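PDB 6PV5: putative O-GlcNAcase nagJ from Clostridium perfringens, which probably acts as a family 84 glycoside hydrolase with hexosaminidase activity, splitting N-acetylglucosamine from glycoconjugates. Local coordinates for residues P501-T506 with N609-P614; D508-K513 with S518-E523. All coordinates share one frame; numbering follows the deposited sequence.

In the fold
Both contacts belong to the helical region that follows the catalytic beta/alpha barrel in this piece of the longer protein, a region resembling the post-catalytic domain of hyaluronidases. They share helix 501-515. Interaction 1 joins its first turns to the start of helix 612-619, over a hundred residues further on, whereas interaction 2 joins its later turns to the start of helix 521-544, after a short turn. Along the chain, interaction 2 therefore falls entirely between the two segments of interaction 1. Their centres are about 14 Å apart, and Thr506 packs against Glu523 between them. One helix thus meets both its immediate successor and the C-terminal helix of the model, away from the predicted proton donor Asp305.

Interaction 1 (P501-T506 with N609-P614); sequences PEIKNT and NNVVDP
Val611 lays its two methyl groups over the flank of Lys504, one against the helix backbone and the other along the side chain. CG1 of Val611 sits 3.6 Å from CA of Lys504 and nearly as close to the backbone N of the same residue. CG2 takes the aliphatic part, 3.9 Å from CB of Lys504, with CD of that lysine a little farther along. With CG1 of Val611 turned trans to its own backbone N (chi1 178°), the valine fork spreads across the lysine in this way. A second neighbour, Ile503, lies roughly perpendicular to the valine and offers its branch methyl: CG2 of Ile503 is 3.9 Å from CG1 of Val611. Elsewhere the side chain of Ile503 also touches Leu527 and Glu530 of helix 521-544. Val612, the next residue after Val611, touches Phe531 of the same helix, so helix 521-544 lies beside both partners here. The lysine stem runs past the valine, and a bend at its last torsion (chi4 -62°) accompanies the salt bridge of NZ to Asp508, one turn further along helix 501-515. No hydrogen bond links the two segments; the join of helix 501-515 to the start of helix 612-619 is therefore made by van der Waals packing, with the charge of Lys504 handled within its own helix.

Interaction 2 (D508-K513 with S518-E523); sequences DSLWEK and SDISLE
Lys513 sends CG off beside its backbone N (chi1 -70°) and then runs fully extended, while Glu523 folds sharply at its second torsion (chi2 86°); together these bring the ammonium and the carboxylate to one spot, the two side chains nearly perpendicular. NZ of Lys513 makes a salt bridge to the syn lone pair of OE2 of Glu523. The modelled separation of NZ and OE2, 2.5 Å, is short enough that its exact value is doubtful. A water is placed just as close to NZ and donates to OE1 of Glu523, 3.0 Å away, so a solvent link from the lysine to the second carboxylate oxygen is plausible, though its geometry is uncertain. Ser509 adds a weak hydrogen bond from OG to OE2 of Glu523, at 3.3 Å.

Next to the polar group, aliphatic parts pack together. CD1 of Leu510 lies 3.9 Å from CB of Glu523, the leucine and glutamate stems lying alongside one another but pointing opposite ways. Ile520, the N-cap residue of helix 521-544, pushes its CG2 to 3.5 Å from CB of Lys513, and its CD1 lies loosely beside CG of Leu510. Trp514 and Leu524 extend this packing on either helix. At the turn itself the backbone closes up: N of Ser518 donates to O of Lys513 over 2.9 Å, at an N-H...O angle of 159°. Helices 501-515 and 521-544 run antiparallel from here, the arrangement of an alpha-alpha hairpin with a short connection.

Interaction 1 (P501-T506 with N609-P614)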
loop_
_atom_site.group_PDB
_atom_site.type_symbol
_atom_site.label_atom_id
_atom_site.label_comp_id
_atom_site.label_asym_id
_atom_site.label_seq_id
_atom_site.Cartn_x
_atom_site.Cartn_y
_atom_site.Cartn_z
ATOM N N PRO A 501 8.825 4.814 -19.525
ATOM C CA PRO A 501 8.974 3.841 -20.629
ATOM C C PRO A 501 8.920 4.371 -22.069
ATOM O O PRO A 501 9.579 3.830 -22.957
ATOM C CB PRO A 501 7.796 2.872 -20.399
ATOM C CG PRO A 501 6.781 3.708 -19.629
ATOM C CD PRO A 501 7.620 4.572 -18.701
ATOM N N GLU A 502 8.139 5.431 -22.291
ATOM C CA GLU A 502 7.975 6.052 -23.592
ATOM C C GLU A 502 9.238 6.829 -23.955
ATOM O O GLU A 502 9.665 6.778 -25.109
ATOM C CB GLU A 502 6.827 7.063 -23.594
ATOM C CG GLU A 502 5.452 6.451 -23.566
ATOM C CD GLU A 502 4.326 7.483 -23.578
ATOM O OE1 GLU A 502 3.560 7.529 -22.590
ATOM O OE2 GLU A 502 4.215 8.249 -24.571
ATOM N N ILE A 503 9.778 7.580 -22.980
ATOM C CA ILE A 503 11.058 8.266 -23.119
ATOM C C ILE A 503 12.132 7.239 -23.476
ATOM O O ILE A 503 12.949 7.482 -24.361
ATOM C CB ILE A 503 11.436 9.079 -21.850
ATOM C CG1 ILE A 503 10.415 10.169 -21.507
ATOM C CG2 ILE A 503 12.845 9.651 -21.940
ATOM C CD1 ILE A 503 10.065 11.096 -22.666
ATOM N N LYS A 504 12.116 6.087 -22.797
ATOM C CA LYS A 504 13.122 5.074 -23.053
ATOM C C LYS A 504 13.001 4.542 -24.483
ATOM O O LYS A 504 14.009 4.307 -25.146
ATOM C CB LYS A 504 13.040 3.884 -22.093
ATOM C CG LYS A 504 14.193 2.901 -22.300
ATOM C CD LYS A 504 14.336 1.795 -21.287
ATOM C CE LYS A 504 15.630 1.004 -21.451
ATOM N NZ LYS A 504 15.735 0.302 -22.763
ATOM N N ASN A 505 11.767 4.304 -24.941
ATOM C CA ASN A 505 11.599 3.823 -26.302
ATOM C C ASN A 505 12.082 4.882 -27.283
ATOM O O ASN A 505 12.743 4.551 -28.259
ATOM C CB ASN A 505 10.162 3.391 -26.577
ATOM C CG ASN A 505 9.885 2.072 -25.904
ATOM O OD1 ASN A 505 10.722 1.164 -25.953
ATOM N ND2 ASN A 505 8.730 1.964 -25.273
ATOM N N THR A 506 11.761 6.142 -27.003
ATOM C CA THR A 506 12.180 7.263 -27.833
ATOM C C THR A 506 13.695 7.278 -27.983
ATOM O O THR A 506 14.194 7.419 -29.097
ATOM C CB THR A 506 11.611 8.589 -27.314
ATOM O OG1 THR A 506 10.197 8.467 -27.437
ATOM C CG2 THR A 506 12.051 9.784 -28.123
ATOM N N ASN A 609 17.541 7.570 -13.254
ATOM C CA ASN A 609 18.887 7.005 -13.278
ATOM C C ASN A 609 18.992 5.831 -14.259
ATOM O O ASN A 609 20.099 5.439 -14.594
ATOM C CB ASN A 609 19.329 6.511 -11.890
ATOM C CG ASN A 609 18.328 5.537 -11.307
ATOM O OD1 ASN A 609 17.151 5.870 -11.159
ATOM N ND2 ASN A 609 18.755 4.320 -11.025
ATOM N N ASN A 610 17.859 5.283 -14.725
ATOM C CA ASN A 610 17.851 4.147 -15.645
ATOM C C ASN A 610 17.682 4.583 -17.111
ATOM O O ASN A 610 18.030 3.824 -18.009
ATOM C CB ASN A 610 16.718 3.138 -15.354
ATOM C CG ASN A 610 16.801 2.501 -13.979
ATOM O OD1 ASN A 610 17.883 2.163 -13.515
ATOM N ND2 ASN A 610 15.668 2.316 -13.322
ATOM N N VAL A 611 17.049 5.734 -17.363
ATOM C CA VAL A 611 16.713 6.147 -18.728
ATOM C C VAL A 611 17.405 7.467 -19.106
ATOM O O VAL A 611 18.178 7.499 -20.057
ATOM C CB VAL A 611 15.184 6.221 -18.929
ATOM C CG1 VAL A 611 14.826 6.704 -20.336
ATOM C CG2 VAL A 611 14.499 4.883 -18.606
ATOM N N VAL A 612 17.159 8.548 -18.353
ATOM C CA VAL A 612 17.671 9.862 -18.725
ATOM C C VAL A 612 19.179 9.938 -18.473
ATOM O O VAL A 612 19.935 10.477 -19.288
ATOM C CB VAL A 612 16.904 11.015 -18.035
ATOM C CG1 VAL A 612 17.541 12.370 -18.323
ATOM C CG2 VAL A 612 15.438 11.057 -18.474
ATOM N N ASP A 613 19.608 9.430 -17.313
ATOM C CA ASP A 613 20.992 9.515 -16.907
ATOM C C ASP A 613 21.922 8.889 -17.960
ATOM O O ASP A 613 22.891 9.529 -18.378
ATOM C CB ASP A 613 21.174 8.999 -15.477
ATOM C CG ASP A 613 22.593 9.202 -14.972
ATOM O OD1 ASP A 613 23.466 8.472 -15.432
ATOM O OD2 ASP A 613 22.806 10.119 -14.172
ATOM N N PRO A 614 21.748 7.607 -18.381
ATOM C CA PRO A 614 22.600 7.043 -19.432
ATOM C C PRO A 614 22.557 7.777 -20.772
ATOM O O PRO A 614 23.542 7.763 -21.527
ATOM C CB PRO A 614 22.124 5.589 -19.613
ATOM C CG PRO A 614 20.761 5.536 -18.882
ATOM C CD PRO A 614 20.825 6.607 -17.816
#

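Interaction 2 (D508-K513 with S518-E523)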
loop_
_atom_site.group_PDB
_atom_site.type_symbol
_atom_site.label_atom_id
_atom_site.label_comp_id
_atom_site.label_asym_id
_atom_site.label_seq_id
_atom_site.Cartn_x
_atom_site.Cartn_y
_atom_site.Cartn_z
ATOM N N ASP A 508 15.912 4.698 -27.341
ATOM C CA ASP A 508 16.428 3.480 -27.953
ATOM C C ASP A 508 16.290 3.572 -29.475
ATOM O O ASP A 508 17.160 3.117 -30.231
ATOM C CB ASP A 508 15.715 2.253 -27.378
ATOM C CG ASP A 508 16.064 1.965 -25.914
ATOM O OD1 ASP A 508 17.085 2.510 -25.426
ATOM O OD2 ASP A 508 15.317 1.183 -25.265
ATOM N N SER A 509 15.164 4.154 -29.901
ATOM C CA SER A 509 14.826 4.360 -31.301
ATOM C C SER A 509 15.732 5.438 -31.904
ATOM O O SER A 509 16.189 5.312 -33.038
ATOM C CB SER A 509 13.332 4.671 -31.437
ATOM O OG SER A 509 13.048 5.502 -32.551
ATOM N N LEU A 510 16.002 6.489 -31.119
ATOM C CA LEU A 510 16.863 7.572 -31.552
ATOM C C LEU A 510 18.245 7.015 -31.895
ATOM O O LEU A 510 18.788 7.343 -32.954
ATOM C CB LEU A 510 16.932 8.635 -30.454
ATOM C CG LEU A 510 17.839 9.840 -30.707
ATOM C CD1 LEU A 510 17.271 11.057 -30.011
ATOM C CD2 LEU A 510 19.258 9.592 -30.222
ATOM N N TRP A 511 18.793 6.163 -31.019
ATOM C CA TRP A 511 20.169 5.724 -31.195
ATOM C C TRP A 511 20.342 4.884 -32.453
ATOM O O TRP A 511 21.414 4.916 -33.054
ATOM C CB TRP A 511 20.747 5.021 -29.964
ATOM C CG TRP A 511 21.076 5.959 -28.841
ATOM C CD1 TRP A 511 20.664 5.858 -27.539
ATOM C CD2 TRP A 511 21.886 7.147 -28.916
ATOM N NE1 TRP A 511 21.172 6.893 -26.799
ATOM C CE2 TRP A 511 21.916 7.706 -27.616
ATOM C CE3 TRP A 511 22.591 7.796 -29.946
ATOM C CZ2 TRP A 511 22.620 8.879 -27.330
ATOM C CZ3 TRP A 511 23.271 8.964 -29.667
ATOM C CH2 TRP A 511 23.288 9.494 -28.370
ATOM N N GLU A 512 19.305 4.123 -32.822
ATOM C CA GLU A 512 19.343 3.296 -34.017
ATOM C C GLU A 512 19.387 4.197 -35.252
ATOM O O GLU A 512 20.176 3.968 -36.159
ATOM C CB GLU A 512 18.108 2.388 -34.086
ATOM C CG GLU A 512 18.148 1.217 -33.123
ATOM C CD GLU A 512 18.834 -0.030 -33.649
ATOM O OE1 GLU A 512 18.447 -0.501 -34.744
ATOM O OE2 GLU A 512 19.746 -0.540 -32.955
ATOM N N LYS A 513 18.541 5.233 -35.270
ATOM C CA LYS A 513 18.490 6.192 -36.367
ATOM C C LYS A 513 19.789 6.991 -36.459
ATOM O O LYS A 513 20.258 7.307 -37.550
ATOM C CB LYS A 513 17.294 7.127 -36.193
ATOM C CG LYS A 513 15.954 6.443 -36.409
ATOM C CD LYS A 513 14.753 7.328 -36.165
ATOM C CE LYS A 513 13.472 6.517 -36.165
ATOM N NZ LYS A 513 12.277 7.387 -36.094
ATOM N N SER A 518 20.040 8.781 -40.043
ATOM C CA SER A 518 18.689 9.180 -40.406
ATOM C C SER A 518 18.255 10.387 -39.565
ATOM O O SER A 518 18.856 10.664 -38.530
ATOM C CB SER A 518 17.744 8.004 -40.298
ATOM O OG SER A 518 16.394 8.442 -40.256
ATOM N N ASP A 519 17.235 11.124 -40.032
ATOM C CA ASP A 519 16.766 12.338 -39.378
ATOM C C ASP A 519 16.076 11.981 -38.059
ATOM O O ASP A 519 15.289 11.041 -38.007
ATOM C CB ASP A 519 15.758 13.088 -40.252
ATOM C CG ASP A 519 15.250 14.349 -39.579
ATOM O OD1 ASP A 519 16.056 15.282 -39.417
ATOM O OD2 ASP A 519 14.070 14.368 -39.176
ATOM N N ILE A 520 16.375 12.736 -36.994
ATOM C CA ILE A 520 15.922 12.350 -35.665
ATOM C C ILE A 520 15.152 13.499 -35.027
ATOM O O ILE A 520 15.034 13.545 -33.808
ATOM C CB ILE A 520 17.094 11.888 -34.776
ATOM C CG1 ILE A 520 18.237 12.903 -34.758
ATOM C CG2 ILE A 520 17.565 10.500 -35.166
ATOM C CD1 ILE A 520 19.169 12.757 -33.581
ATOM N N SER A 521 14.606 14.381 -35.873
ATOM C CA SER A 521 13.946 15.617 -35.477
ATOM C C SER A 521 12.752 15.358 -34.569
ATOM O O SER A 521 12.575 16.073 -33.592
ATOM C CB SER A 521 13.522 16.430 -36.673
ATOM O OG SER A 521 14.586 16.487 -37.605
ATOM N N LEU A 522 11.919 14.383 -34.934
ATOM C CA LEU A 522 10.722 14.081 -34.169
ATOM C C LEU A 522 11.095 13.608 -32.758
ATOM O O LEU A 522 10.467 14.010 -31.789
ATOM C CB LEU A 522 9.915 13.024 -34.930
ATOM C CG LEU A 522 8.778 12.388 -34.136
ATOM C CD1 LEU A 522 7.648 13.385 -33.887
ATOM C CD2 LEU A 522 8.258 11.133 -34.821
ATOM N N GLU A 523 12.127 12.768 -32.647
ATOM C CA GLU A 523 12.608 12.252 -31.373
ATOM C C GLU A 523 13.230 13.368 -30.543
ATOM O O GLU A 523 12.924 13.495 -29.362
ATOM C CB GLU A 523 13.666 11.169 -31.584
ATOM C CG GLU A 523 13.083 9.824 -31.961
ATOM C CD GLU A 523 12.832 9.610 -33.447
ATOM O OE1 GLU A 523 13.027 10.568 -34.244
ATOM O OE2 GLU A 523 12.453 8.480 -33.806
HETATM O O HOH W 1 12.189 9.687 -37.020
#